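Local atomic coordinates of E3 ubiquitin-protein ligase HERC2 (Homo sapiens, PDB entry 4L1M), a protein that probably promotes the transfer of ubiquitin to target proteins as a HECT-type E3 ligase, its RCC1-like beta-propeller being the part described here. Residues K63-L68 against Q77-D82; I97-A102 against V155-C160; Y182-H187 against G215-L220; G278-W283 against K311-V316; S320-A325 against C341-T346. All blocks are in the same frame, centred on the assembly; numbering follows the deposited sequence.

The five contacts sample both the inside of a propeller blade and the seams between blades. Following the chain from the N terminus, contact 1 closes a short hairpin inside one blade. Contact 2 spans 52 residues to set the first strands of two successive blades side by side. Contact 3 brings a loop of the second of these blades against the next one, and contact 4 joins the following pair of blades. Contact 5 returns to a single blade, closing a loop on its second strand. All five follow in series, with none nested or crossed. Contacts 1 and 2 touch through L66, L68, I97 and I100; contacts 4 and 5 where V316 meets L324 and A325.

Contact 1. Residues K63-L68 against Q77-D82. With SO4 (sulfate ion), chain G.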
# COMPACT_ATOMS: atom_id res chain seq x y z
N LYS A 63 -7.06 -1.41 -12.24
CA LYS A 63 -8.03 -0.75 -13.14
C LYS A 63 -9.05 0.09 -12.40
O LYS A 63 -9.82 0.83 -13.01
CB LYS A 63 -8.80 -1.78 -13.99
CG LYS A 63 -7.95 -2.73 -14.82
CD LYS A 63 -7.17 -2.03 -15.93
CE LYS A 63 -6.68 -3.05 -16.98
NZ LYS A 63 -5.27 -2.82 -17.41
N ARG A 64 -9.08 -0.03 -11.08
CA ARG A 64 -10.06 0.69 -10.28
C ARG A 64 -9.55 0.94 -8.87
O ARG A 64 -8.47 0.48 -8.48
CB ARG A 64 -11.36 -0.07 -10.26
CG ARG A 64 -11.25 -1.51 -9.82
CD ARG A 64 -12.59 -2.23 -9.98
NE ARG A 64 -13.16 -2.14 -11.34
CZ ARG A 64 -14.24 -1.41 -11.68
NH1 ARG A 64 -14.93 -0.66 -10.78
NH2 ARG A 64 -14.66 -1.43 -12.94
N PHE A 65 -10.31 1.73 -8.12
CA PHE A 65 -9.98 1.98 -6.73
C PHE A 65 -11.20 1.87 -5.86
O PHE A 65 -12.33 2.07 -6.31
CB PHE A 65 -9.26 3.33 -6.52
CG PHE A 65 -10.05 4.55 -6.95
CD1 PHE A 65 -10.22 4.86 -8.27
CD2 PHE A 65 -10.56 5.43 -6.01
CE1 PHE A 65 -10.93 5.99 -8.65
CE2 PHE A 65 -11.25 6.56 -6.39
CZ PHE A 65 -11.43 6.85 -7.71
N LEU A 66 -10.93 1.52 -4.60
CA LEU A 66 -11.93 1.44 -3.58
C LEU A 66 -11.84 2.68 -2.73
O LEU A 66 -10.74 3.21 -2.49
CB LEU A 66 -11.65 0.23 -2.68
CG LEU A 66 -11.82 -1.16 -3.28
CD1 LEU A 66 -11.67 -2.18 -2.18
CD2 LEU A 66 -13.17 -1.35 -3.95
N ILE A 67 -13.00 3.15 -2.27
CA ILE A 67 -13.06 4.30 -1.37
C ILE A 67 -13.82 3.89 -0.13
O ILE A 67 -14.91 3.34 -0.23
CB ILE A 67 -13.81 5.46 -2.01
CG1 ILE A 67 -13.27 5.76 -3.42
CG2 ILE A 67 -13.70 6.70 -1.16
CD1 ILE A 67 -14.12 5.20 -4.54
N LEU A 68 -13.25 4.16 1.05
CA LEU A 68 -13.94 3.90 2.31
C LEU A 68 -14.52 5.22 2.81
O LEU A 68 -13.80 6.21 2.88
CB LEU A 68 -12.96 3.36 3.34
CG LEU A 68 -13.53 3.08 4.73
CD1 LEU A 68 -14.60 2.02 4.62
CD2 LEU A 68 -12.44 2.66 5.72
N GLN A 77 -14.74 2.62 -8.07
CA GLN A 77 -14.72 3.45 -9.26
C GLN A 77 -13.56 3.00 -10.17
O GLN A 77 -12.45 2.76 -9.69
CB GLN A 77 -14.50 4.89 -8.86
CG GLN A 77 -14.31 5.88 -10.00
CD GLN A 77 -15.58 6.18 -10.76
OE1 GLN A 77 -16.66 6.29 -10.19
NE2 GLN A 77 -15.47 6.34 -12.06
N ALA A 78 -13.81 2.94 -11.48
CA ALA A 78 -12.73 2.65 -12.46
C ALA A 78 -12.00 3.94 -12.82
O ALA A 78 -12.61 4.99 -12.96
CB ALA A 78 -13.29 2.01 -13.72
N TYR A 79 -10.70 3.83 -13.03
CA TYR A 79 -9.89 4.98 -13.45
C TYR A 79 -10.29 5.48 -14.80
O TYR A 79 -10.23 6.68 -15.05
CB TYR A 79 -8.40 4.61 -13.53
CG TYR A 79 -7.78 4.08 -12.26
CD1 TYR A 79 -7.83 4.81 -11.08
CD2 TYR A 79 -7.13 2.88 -12.26
CE1 TYR A 79 -7.25 4.32 -9.91
CE2 TYR A 79 -6.52 2.40 -11.11
CZ TYR A 79 -6.59 3.11 -9.93
OH TYR A 79 -5.99 2.57 -8.82
N ASN A 80 -10.64 4.57 -15.69
CA ASN A 80 -10.88 4.93 -17.09
C ASN A 80 -12.34 4.94 -17.49
O ASN A 80 -12.66 4.90 -18.66
CB ASN A 80 -10.09 4.02 -18.04
CG ASN A 80 -9.84 4.68 -19.39
OD1 ASN A 80 -9.41 5.84 -19.46
ND2 ASN A 80 -10.13 3.96 -20.47
N SER A 81 -13.24 5.01 -16.51
CA SER A 81 -14.65 5.26 -16.80
C SER A 81 -14.85 6.67 -17.36
O SER A 81 -14.06 7.56 -17.09
CB SER A 81 -15.52 5.00 -15.54
OG SER A 81 -16.90 5.17 -15.82
N ASP A 82 -15.90 6.86 -18.15
CA ASP A 82 -16.21 8.18 -18.74
C ASP A 82 -16.82 9.13 -17.70
O ASP A 82 -16.72 10.36 -17.84
CB ASP A 82 -17.13 8.03 -20.00
CG ASP A 82 -18.40 7.21 -19.73
OD1 ASP A 82 -18.44 6.45 -18.74
OD2 ASP A 82 -19.36 7.31 -20.54
S SO4 G . -10.55 -5.48 -12.13
O1 SO4 G . -11.70 -4.62 -12.51
O2 SO4 G . -10.12 -6.24 -13.34
O3 SO4 G . -9.44 -4.62 -11.64
O4 SO4 G . -10.94 -6.41 -11.03
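F65 N donates to Q77 O over 2.8 Å, nearly straight at 165°, and Q77 N donates in turn to F65 O at 3.0 Å. This is an antiparallel hydrogen-bonded pair in the hairpin of strands 64-69 and 74-78, two of the four strands in one blade of a seven-bladed beta-propeller. R64 and A78 form the adjoining non-hydrogen-bonded pair. Beyond it, as the chain enters the type I turn from A78 to S81, one more backbone bond joins Y79 N to K63 O.

The side chains divide between the two faces of the sheet. On one, F65 and Q77 lie side by side, with Q77 CB over the phenyl face, 4.1 Å from the ring centroid. Q77 keeps CG anti to its backbone N (chi1 174°) and then bends, taking the amide past the ring: OE1 accepts from A85 N, while NE2 reaches A78 O and T83 O. The Y79 ring is almost parallel to that of F65 but slid so far along that they barely overlap; the touch is between F65 CD1 and Y79 CE1, 3.4 Å apart. Y79 also lays a face against the backbone of R64, and its hydroxyl bonds to A61 O.

R64 lies on the other face of the hairpin. A78 CB sits over one face of its guanidinium, 3.8 Å from R64 NH2, and NH1 is bonded to T76 OG1. At the guanidinium edge is a sulfate, probably from the crystallisation liquor and also held by Y109 OH; R64 NE donates to its O1 over 3.1 Å.

Contact 2. Residues I97-A102 against V155-C160; sequences IVKIAA and VVHIAC
K99 and H157 cross at about a right angle, and their meeting anchors one end of the contact between strands 97-101 and 155-160. The lysine chain, extended beyond CG, reaches over to the first strand of the next blade, where NZ donates to V156 O at 3.0 Å, approaching in the carbonyl plane. With its ring swung to the far side from its own backbone N (chi1 -159°), H157 brings the imidazole up beside the ammonium group: NZ is 3.2 Å from H157 CD2 but approaches the ring obliquely.

Further along, the contact turns apolar. I158 extends its CG1 branch toward the opposing backbone, and CD1 rests 3.7 Å from I100 C and 3.9 Å from A101 CB. The methyl of A101 points into the interface between I158 and C160, with C160 SG 4.2 Å from A101 CB and 3.8 Å from A102 CA. At this end a water accepts from C160 N at 2.9 Å and donates weakly to A102 O.

The two strands run 15° from parallel with their axes 6.3 Å apart. Each of these two carries a classic beta bulge, V98 and K99 facing L112, V156 and H157 facing I168. Such side-by-side packing of the first strands of successive blades, joined by side chains instead of a backbone ladder, belongs to the inner part of an RCC1-like beta-propeller.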
# COMPACT_ATOMS: atom_id res chain seq x y z
N ILE A 97 -17.15 -1.13 7.95
CA ILE A 97 -15.78 -1.34 7.47
C ILE A 97 -14.86 -0.25 7.98
O ILE A 97 -15.19 0.93 7.90
CB ILE A 97 -15.72 -1.38 5.94
CG1 ILE A 97 -16.66 -2.45 5.38
CG2 ILE A 97 -14.31 -1.63 5.46
CD1 ILE A 97 -16.44 -3.83 5.96
N VAL A 98 -13.70 -0.64 8.49
CA VAL A 98 -12.73 0.32 8.99
C VAL A 98 -11.40 0.31 8.23
O VAL A 98 -10.59 1.21 8.43
CB VAL A 98 -12.42 0.09 10.47
CG1 VAL A 98 -13.68 0.24 11.31
CG2 VAL A 98 -11.75 -1.26 10.70
N LYS A 99 -11.17 -0.71 7.40
CA LYS A 99 -9.99 -0.71 6.53
C LYS A 99 -10.28 -1.39 5.23
O LYS A 99 -11.11 -2.29 5.15
CB LYS A 99 -8.78 -1.36 7.22
CG LYS A 99 -8.18 -0.52 8.32
CD LYS A 99 -6.75 -0.88 8.62
CE LYS A 99 -6.33 -0.23 9.94
NZ LYS A 99 -4.97 -0.67 10.34
N ILE A 100 -9.57 -0.94 4.19
CA ILE A 100 -9.60 -1.56 2.90
C ILE A 100 -8.18 -1.73 2.40
O ILE A 100 -7.27 -1.05 2.83
CB ILE A 100 -10.40 -0.73 1.88
CG1 ILE A 100 -9.96 0.74 1.91
CG2 ILE A 100 -11.87 -0.87 2.16
CD1 ILE A 100 -10.67 1.64 0.91
N ALA A 101 -8.00 -2.63 1.46
CA ALA A 101 -6.70 -2.82 0.87
C ALA A 101 -6.82 -3.35 -0.54
O ALA A 101 -7.80 -4.00 -0.91
CB ALA A 101 -5.87 -3.77 1.71
N ALA A 102 -5.78 -3.08 -1.31
CA ALA A 102 -5.64 -3.53 -2.65
C ALA A 102 -4.25 -3.10 -3.04
O ALA A 102 -3.65 -2.33 -2.35
CB ALA A 102 -6.67 -2.88 -3.56
N VAL A 155 -8.00 -9.58 13.69
CA VAL A 155 -7.20 -8.90 12.67
C VAL A 155 -7.34 -7.39 12.84
O VAL A 155 -8.45 -6.90 12.99
CB VAL A 155 -7.66 -9.29 11.26
CG1 VAL A 155 -6.97 -8.44 10.20
CG2 VAL A 155 -7.42 -10.76 11.02
N VAL A 156 -6.23 -6.67 12.78
CA VAL A 156 -6.25 -5.21 12.83
C VAL A 156 -5.60 -4.53 11.64
O VAL A 156 -5.75 -3.34 11.50
CB VAL A 156 -5.58 -4.69 14.11
CG1 VAL A 156 -6.37 -5.16 15.34
CG2 VAL A 156 -4.12 -5.13 14.21
N HIS A 157 -4.84 -5.24 10.82
CA HIS A 157 -4.29 -4.67 9.60
C HIS A 157 -4.45 -5.63 8.43
O HIS A 157 -4.47 -6.83 8.61
CB HIS A 157 -2.83 -4.31 9.80
CG HIS A 157 -2.34 -3.31 8.82
ND1 HIS A 157 -1.72 -3.63 7.63
CD2 HIS A 157 -2.45 -1.96 8.83
CE1 HIS A 157 -1.44 -2.52 6.96
NE2 HIS A 157 -1.88 -1.49 7.67
N ILE A 158 -4.61 -5.09 7.23
CA ILE A 158 -4.71 -5.90 6.02
C ILE A 158 -3.86 -5.33 4.87
O ILE A 158 -3.59 -4.12 4.81
CB ILE A 158 -6.16 -6.04 5.52
CG1 ILE A 158 -6.84 -4.68 5.49
CG2 ILE A 158 -6.91 -7.00 6.41
CD1 ILE A 158 -8.15 -4.67 4.71
N ALA A 159 -3.41 -6.20 3.98
CA ALA A 159 -2.55 -5.77 2.91
C ALA A 159 -2.70 -6.71 1.75
O ALA A 159 -2.97 -7.88 1.94
CB ALA A 159 -1.11 -5.73 3.38
N CYS A 160 -2.47 -6.20 0.54
CA CYS A 160 -2.45 -6.99 -0.66
C CYS A 160 -1.15 -6.82 -1.43
O CYS A 160 -0.56 -5.73 -1.48
CB CYS A 160 -3.58 -6.56 -1.58
SG CYS A 160 -5.22 -6.90 -0.95
O HOH W 1 -2.34 -3.30 0.62

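Contact 3. Residues Y182-H187 against G215-L220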
# COMPACT_ATOMS: atom_id res chain seq x y z
N TYR A 182 8.88 -17.61 -5.40
CA TYR A 182 10.05 -16.94 -4.85
C TYR A 182 9.96 -16.68 -3.35
O TYR A 182 10.71 -15.85 -2.81
CB TYR A 182 10.35 -15.65 -5.61
CG TYR A 182 10.64 -15.88 -7.06
CD1 TYR A 182 11.83 -16.50 -7.45
CD2 TYR A 182 9.75 -15.48 -8.06
CE1 TYR A 182 12.11 -16.74 -8.79
CE2 TYR A 182 10.01 -15.72 -9.40
CZ TYR A 182 11.20 -16.36 -9.75
OH TYR A 182 11.51 -16.60 -11.07
N GLY A 183 9.08 -17.39 -2.66
CA GLY A 183 9.01 -17.33 -1.21
C GLY A 183 8.37 -16.10 -0.63
O GLY A 183 8.58 -15.79 0.54
N ARG A 184 7.54 -15.42 -1.41
CA ARG A 184 6.91 -14.18 -0.97
C ARG A 184 6.02 -14.34 0.25
O ARG A 184 5.76 -13.37 0.95
CB ARG A 184 6.09 -13.55 -2.12
CG ARG A 184 4.82 -14.29 -2.50
CD ARG A 184 4.26 -13.82 -3.84
NE ARG A 184 5.24 -14.04 -4.89
CZ ARG A 184 5.21 -13.53 -6.11
NH1 ARG A 184 6.18 -13.80 -6.94
NH2 ARG A 184 4.24 -12.77 -6.51
N LEU A 185 5.51 -15.53 0.50
CA LEU A 185 4.66 -15.76 1.68
C LEU A 185 5.48 -15.91 2.97
O LEU A 185 4.94 -15.70 4.05
CB LEU A 185 3.77 -16.99 1.48
CG LEU A 185 2.91 -16.98 0.23
CD1 LEU A 185 2.16 -18.29 0.08
CD2 LEU A 185 1.94 -15.81 0.23
N GLY A 186 6.76 -16.27 2.85
CA GLY A 186 7.64 -16.37 4.02
C GLY A 186 7.58 -17.68 4.83
O GLY A 186 8.01 -17.70 5.98
N HIS A 187 7.09 -18.76 4.24
CA HIS A 187 7.01 -20.04 4.96
C HIS A 187 8.05 -21.05 4.54
O HIS A 187 7.84 -22.23 4.69
CB HIS A 187 5.62 -20.66 4.78
CG HIS A 187 4.51 -19.70 5.02
ND1 HIS A 187 4.36 -19.03 6.21
CD2 HIS A 187 3.51 -19.27 4.21
CE1 HIS A 187 3.30 -18.25 6.13
NE2 HIS A 187 2.77 -18.37 4.93
N GLY A 215 5.06 -8.46 -9.38
CA GLY A 215 5.91 -9.30 -10.24
C GLY A 215 6.57 -10.33 -9.35
O GLY A 215 5.90 -10.99 -8.56
N ASP A 216 7.88 -10.47 -9.49
CA ASP A 216 8.65 -11.34 -8.60
C ASP A 216 8.83 -10.55 -7.36
O ASP A 216 9.64 -9.64 -7.29
CB ASP A 216 10.00 -11.70 -9.25
CG ASP A 216 9.83 -12.56 -10.53
OD1 ASP A 216 8.69 -12.95 -10.86
OD2 ASP A 216 10.84 -12.83 -11.19
N ALA A 217 8.00 -10.86 -6.38
CA ALA A 217 7.67 -9.91 -5.32
C ALA A 217 8.46 -10.13 -4.07
O ALA A 217 8.76 -11.27 -3.70
CB ALA A 217 6.20 -10.04 -4.99
N GLN A 218 8.74 -9.02 -3.41
CA GLN A 218 9.25 -8.99 -2.06
C GLN A 218 8.14 -8.70 -1.07
O GLN A 218 7.08 -8.20 -1.43
CB GLN A 218 10.34 -7.90 -1.90
CG GLN A 218 9.83 -6.47 -1.64
CD GLN A 218 9.38 -5.72 -2.89
OE1 GLN A 218 8.80 -6.28 -3.79
NE2 GLN A 218 9.62 -4.42 -2.92
N THR A 219 8.42 -8.98 0.19
CA THR A 219 7.49 -8.70 1.26
C THR A 219 8.29 -8.04 2.37
O THR A 219 9.39 -8.46 2.63
CB THR A 219 6.85 -10.01 1.73
OG1 THR A 219 6.21 -10.67 0.61
CG2 THR A 219 5.83 -9.76 2.84
N LEU A 220 7.75 -7.01 3.00
CA LEU A 220 8.44 -6.30 4.08
C LEU A 220 7.57 -6.27 5.31
O LEU A 220 6.35 -6.25 5.21
CB LEU A 220 8.74 -4.88 3.68
CG LEU A 220 9.44 -4.65 2.35
CD1 LEU A 220 9.49 -3.16 2.04
CD2 LEU A 220 10.84 -5.22 2.38
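T219 OG1 donates to R184 O over 2.8 Å, meeting the carbonyl in its plane on a lone pair. From the same residue, the R184 side chain runs back along the second segment to G215 O, which receives two weak bonds, from NH1 at 3.3 Å and from NH2 at 3.2 Å. The methyl of A217 sits over one face of the guanidinium, with CB 3.7 Å from R184 NH2. Nearer the surface, Y182 crosses D216 obliquely: CE2 of the ring comes 3.4 Å from D216 CG, with ring and carboxylate planes 44° apart.

A second shell holds these groups in place. R184 is bent at chi3 (60°), which swings the guanidinium toward G215, and its NE is secured by N181 O. The backbone of R184 lies in a type I turn from G183 to G186, closed by G186 N bonding to G183 O at 3.0 Å; both glycines have positive phi. T219 OG1 is also bonded to Y164 OH, and R184 O takes a further weak bond from W231 NE1.

Residues 182-187 belong to the loop between strands 174-178 and 196-198 of one blade. They pack against the start of strand 218-223, the second strand of the next blade, while Y164 on strand 164-169 touches R184, L185 and A217 from the loop's own blade.

Contact 4. Residues G278-W283 against K311-V316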
# COMPACT_ATOMS: atom_id res chain seq x y z
N GLY A 278 10.39 10.66 10.97
CA GLY A 278 10.03 11.22 9.68
C GLY A 278 11.05 11.14 8.57
O GLY A 278 10.93 11.83 7.55
N GLN A 279 12.05 10.30 8.74
CA GLN A 279 12.98 10.04 7.67
C GLN A 279 12.49 8.89 6.80
O GLN A 279 11.78 8.00 7.27
CB GLN A 279 14.35 9.72 8.23
CG GLN A 279 14.95 10.87 8.99
CD GLN A 279 16.43 10.61 9.16
OE1 GLN A 279 16.82 9.51 9.57
NE2 GLN A 279 17.25 11.58 8.79
N VAL A 280 12.88 8.93 5.53
CA VAL A 280 12.44 7.94 4.51
C VAL A 280 13.64 7.28 3.86
O VAL A 280 14.61 7.95 3.51
CB VAL A 280 11.67 8.63 3.37
CG1 VAL A 280 11.11 7.60 2.41
CG2 VAL A 280 10.54 9.49 3.93
N TYR A 281 13.59 5.96 3.72
CA TYR A 281 14.64 5.24 3.03
C TYR A 281 14.01 4.53 1.88
O TYR A 281 12.93 3.97 2.01
CB TYR A 281 15.33 4.25 3.96
CG TYR A 281 16.14 4.91 5.06
CD1 TYR A 281 15.50 5.54 6.13
CD2 TYR A 281 17.54 4.88 5.05
CE1 TYR A 281 16.22 6.14 7.14
CE2 TYR A 281 18.27 5.49 6.06
CZ TYR A 281 17.61 6.11 7.10
OH TYR A 281 18.30 6.72 8.11
N SER A 282 14.68 4.55 0.74
CA SER A 282 14.22 3.76 -0.42
C SER A 282 15.37 2.96 -0.98
O SER A 282 16.54 3.38 -0.92
CB SER A 282 13.63 4.67 -1.50
OG SER A 282 14.62 5.52 -2.04
N TRP A 283 15.04 1.79 -1.51
CA TRP A 283 16.02 0.92 -2.13
C TRP A 283 15.31 -0.05 -3.07
O TRP A 283 14.07 -0.16 -3.06
CB TRP A 283 16.82 0.20 -1.08
CG TRP A 283 16.05 -0.76 -0.26
CD1 TRP A 283 16.03 -2.11 -0.42
CD2 TRP A 283 15.25 -0.48 0.90
NE1 TRP A 283 15.24 -2.69 0.55
CE2 TRP A 283 14.74 -1.71 1.37
CE3 TRP A 283 14.91 0.69 1.58
CZ2 TRP A 283 13.89 -1.81 2.48
CZ3 TRP A 283 14.04 0.59 2.68
CH2 TRP A 283 13.55 -0.65 3.11
N LYS A 311 12.28 17.75 6.34
CA LYS A 311 10.85 17.57 6.47
C LYS A 311 10.59 16.35 7.32
O LYS A 311 11.32 15.38 7.29
CB LYS A 311 10.20 17.44 5.09
CG LYS A 311 10.55 18.58 4.13
CD LYS A 311 9.96 19.92 4.58
CE LYS A 311 10.49 21.09 3.74
NZ LYS A 311 9.66 21.47 2.56
N LYS A 312 9.53 16.43 8.12
CA LYS A 312 9.10 15.31 8.93
C LYS A 312 7.94 14.59 8.22
O LYS A 312 6.81 15.03 8.24
CB LYS A 312 8.65 15.82 10.31
CG LYS A 312 8.72 14.72 11.36
CD LYS A 312 7.56 14.71 12.31
CE LYS A 312 7.22 13.27 12.72
NZ LYS A 312 6.44 13.25 13.99
N VAL A 313 8.25 13.47 7.58
CA VAL A 313 7.27 12.76 6.78
C VAL A 313 6.41 11.87 7.68
O VAL A 313 6.94 11.15 8.53
CB VAL A 313 7.96 11.90 5.73
CG1 VAL A 313 6.95 11.08 4.95
CG2 VAL A 313 8.77 12.77 4.80
N ILE A 314 5.09 11.94 7.49
CA ILE A 314 4.16 11.14 8.30
C ILE A 314 3.48 10.03 7.52
O ILE A 314 2.92 9.13 8.13
CB ILE A 314 3.09 12.02 9.01
CG1 ILE A 314 2.08 12.64 8.02
CG2 ILE A 314 3.78 13.09 9.87
CD1 ILE A 314 0.98 13.42 8.69
N ASP A 315 3.53 10.08 6.20
CA ASP A 315 3.09 8.94 5.38
C ASP A 315 3.72 8.99 3.99
O ASP A 315 4.08 10.06 3.48
CB ASP A 315 1.55 8.90 5.25
CG ASP A 315 1.02 7.58 4.60
OD1 ASP A 315 1.68 6.52 4.66
OD2 ASP A 315 -0.05 7.61 4.00
N VAL A 316 3.88 7.82 3.41
CA VAL A 316 4.37 7.67 2.05
C VAL A 316 3.43 6.72 1.34
O VAL A 316 3.01 5.74 1.91
CB VAL A 316 5.79 7.05 2.01
CG1 VAL A 316 6.16 6.66 0.58
CG2 VAL A 316 6.81 8.02 2.57
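G278, V280 and V313 bury most of the surface here, where the turn and third strand of one propeller blade (261-304) meet the first strand of the next (313-356). In such a beta-propeller, successive blades pack face against face, and at this place the two blades meet through a glycine and three valines.

G278 brings backbone against backbone. Its CA is 4.3 Å from K312 CA, a closeness suited to a residue without a side chain, and its positive phi (88°) is one that glycine readily adopts. K312 CG lies alongside, 4.1 Å from G278 CA. G278 O accepts from V313 N at 3.1 Å, though the position of this oxygen is less sure than the rest. In the reverse direction, G278 CA makes a CA-H...O contact with V313 O at 3.3 Å.

A polar link flanks the contact: K311 NZ pairs with E331 in a salt bridge within its own blade.

V280 and V313 cross at about a right angle. A chi1 of -174° leaves V280 CG2 beside the backbone N, and it is this branch that meets V313. L308 adds to the packing around V280, L274 and A325 to that around V313. V280 CG2 is nearest V313 CG2, at 3.8 Å, and also reaches V316 CG2, on the same strand of the next blade, at 4.2 Å.

Contact 5. Residues S320-A325 against C341-T346; sequences STHCLA and CQHFDT
This is a buried contact inside one blade, in which H322, at the start of strand 322-327, meets Q342 and H343 from the loop between strands 332-335 and 350-352. Two histidine rings form an offset edge-to-face pair: the edge of H322 is turned toward the face of H343, with centroids 5.7 Å apart and planes at 85°. The closest approach of the two side chains is H343 NE2 to H322 CB, 3.7 Å.

Q342 covers a face of the H322 imidazole with its aliphatic part. Its CG makes a CH-pi contact 3.6 Å from the ring centroid, only 15° off the normal. A bend at chi2 (87°) then carries the amide off to D339 OD1 and Q340 N, leaving CB and CG as the surface that meets the ring.

Hydrogen bonds pin the rotation of both imidazoles, H322 through NE2 to S375 OG and H343 through ND1 to S334 OG. S375 lies on strand 374-379, in the sheet where strands from the two ends of the domain come together. Residues 341-346 occupy the same place in their blade as the 182-187 loop in its own, the inter-strand loop typical of RCC1-like propellers.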
# COMPACT_ATOMS: atom_id res chain seq x y z
N SER A 320 3.06 2.21 -8.61
CA SER A 320 3.95 1.25 -9.29
C SER A 320 5.36 1.82 -9.44
O SER A 320 6.33 1.22 -8.96
CB SER A 320 3.40 0.89 -10.64
OG SER A 320 2.15 0.27 -10.47
N THR A 321 5.47 2.98 -10.08
CA THR A 321 6.76 3.61 -10.32
C THR A 321 6.83 5.09 -9.90
O THR A 321 7.70 5.82 -10.37
CB THR A 321 7.14 3.48 -11.80
OG1 THR A 321 6.16 4.13 -12.60
CG2 THR A 321 7.21 2.01 -12.21
N HIS A 322 5.93 5.53 -9.01
CA HIS A 322 5.96 6.89 -8.46
C HIS A 322 5.47 6.87 -7.02
O HIS A 322 4.85 5.91 -6.60
CB HIS A 322 5.14 7.85 -9.30
CG HIS A 322 3.67 7.82 -9.03
ND1 HIS A 322 2.85 6.83 -9.52
CD2 HIS A 322 2.86 8.68 -8.38
CE1 HIS A 322 1.60 7.06 -9.16
NE2 HIS A 322 1.58 8.19 -8.47
N CYS A 323 5.78 7.92 -6.27
CA CYS A 323 5.43 7.98 -4.85
C CYS A 323 4.97 9.35 -4.46
O CYS A 323 5.32 10.33 -5.10
CB CYS A 323 6.63 7.69 -3.98
SG CYS A 323 7.31 6.05 -4.14
N LEU A 324 4.18 9.39 -3.39
CA LEU A 324 3.84 10.61 -2.68
C LEU A 324 4.31 10.49 -1.24
O LEU A 324 4.33 9.39 -0.68
CB LEU A 324 2.33 10.85 -2.65
CG LEU A 324 1.53 11.03 -3.94
CD1 LEU A 324 0.22 11.75 -3.64
CD2 LEU A 324 2.30 11.79 -5.00
N ALA A 325 4.67 11.63 -0.65
CA ALA A 325 4.96 11.72 0.77
C ALA A 325 4.24 12.90 1.40
O ALA A 325 4.27 14.02 0.87
CB ALA A 325 6.44 11.84 0.98
N CYS A 341 1.76 11.48 -16.62
CA CYS A 341 1.43 12.69 -15.88
C CYS A 341 1.09 12.46 -14.41
O CYS A 341 0.24 13.17 -13.86
CB CYS A 341 0.28 13.40 -16.57
SG CYS A 341 0.70 13.84 -18.27
N GLN A 342 1.77 11.51 -13.76
CA GLN A 342 1.59 11.27 -12.32
C GLN A 342 2.00 12.48 -11.50
O GLN A 342 1.68 12.56 -10.30
CB GLN A 342 2.45 10.10 -11.82
CG GLN A 342 2.12 8.74 -12.39
CD GLN A 342 2.82 8.47 -13.69
OE1 GLN A 342 2.82 9.33 -14.56
NE2 GLN A 342 3.45 7.31 -13.82
N HIS A 343 2.75 13.39 -12.13
CA HIS A 343 3.22 14.61 -11.50
C HIS A 343 2.80 15.80 -12.32
O HIS A 343 3.35 16.03 -13.39
CB HIS A 343 4.73 14.57 -11.38
CG HIS A 343 5.24 13.31 -10.78
ND1 HIS A 343 5.37 13.15 -9.42
CD2 HIS A 343 5.60 12.14 -11.34
CE1 HIS A 343 5.81 11.93 -9.16
NE2 HIS A 343 5.96 11.30 -10.32
N PHE A 344 1.84 16.57 -11.82
CA PHE A 344 1.30 17.68 -12.58
C PHE A 344 2.20 18.90 -12.56
O PHE A 344 1.88 19.88 -13.18
CB PHE A 344 -0.09 18.05 -12.08
CG PHE A 344 -0.14 18.51 -10.65
CD1 PHE A 344 0.26 19.78 -10.29
CD2 PHE A 344 -0.63 17.69 -9.66
CE1 PHE A 344 0.21 20.21 -8.98
CE2 PHE A 344 -0.69 18.11 -8.34
CZ PHE A 344 -0.27 19.36 -8.00
N ASP A 345 3.33 18.85 -11.86
CA ASP A 345 4.22 20.01 -11.76
C ASP A 345 5.43 19.92 -12.68
O ASP A 345 6.28 20.80 -12.64
CB ASP A 345 4.71 20.20 -10.31
CG ASP A 345 5.60 19.06 -9.83
OD1 ASP A 345 5.48 17.94 -10.37
OD2 ASP A 345 6.41 19.29 -8.90
N THR A 346 5.54 18.85 -13.47
CA THR A 346 6.68 18.70 -14.37
C THR A 346 6.26 18.21 -15.75
O THR A 346 5.38 17.37 -15.87
CB THR A 346 7.78 17.78 -13.76
OG1 THR A 346 8.75 17.45 -14.77
CG2 THR A 346 7.21 16.50 -13.19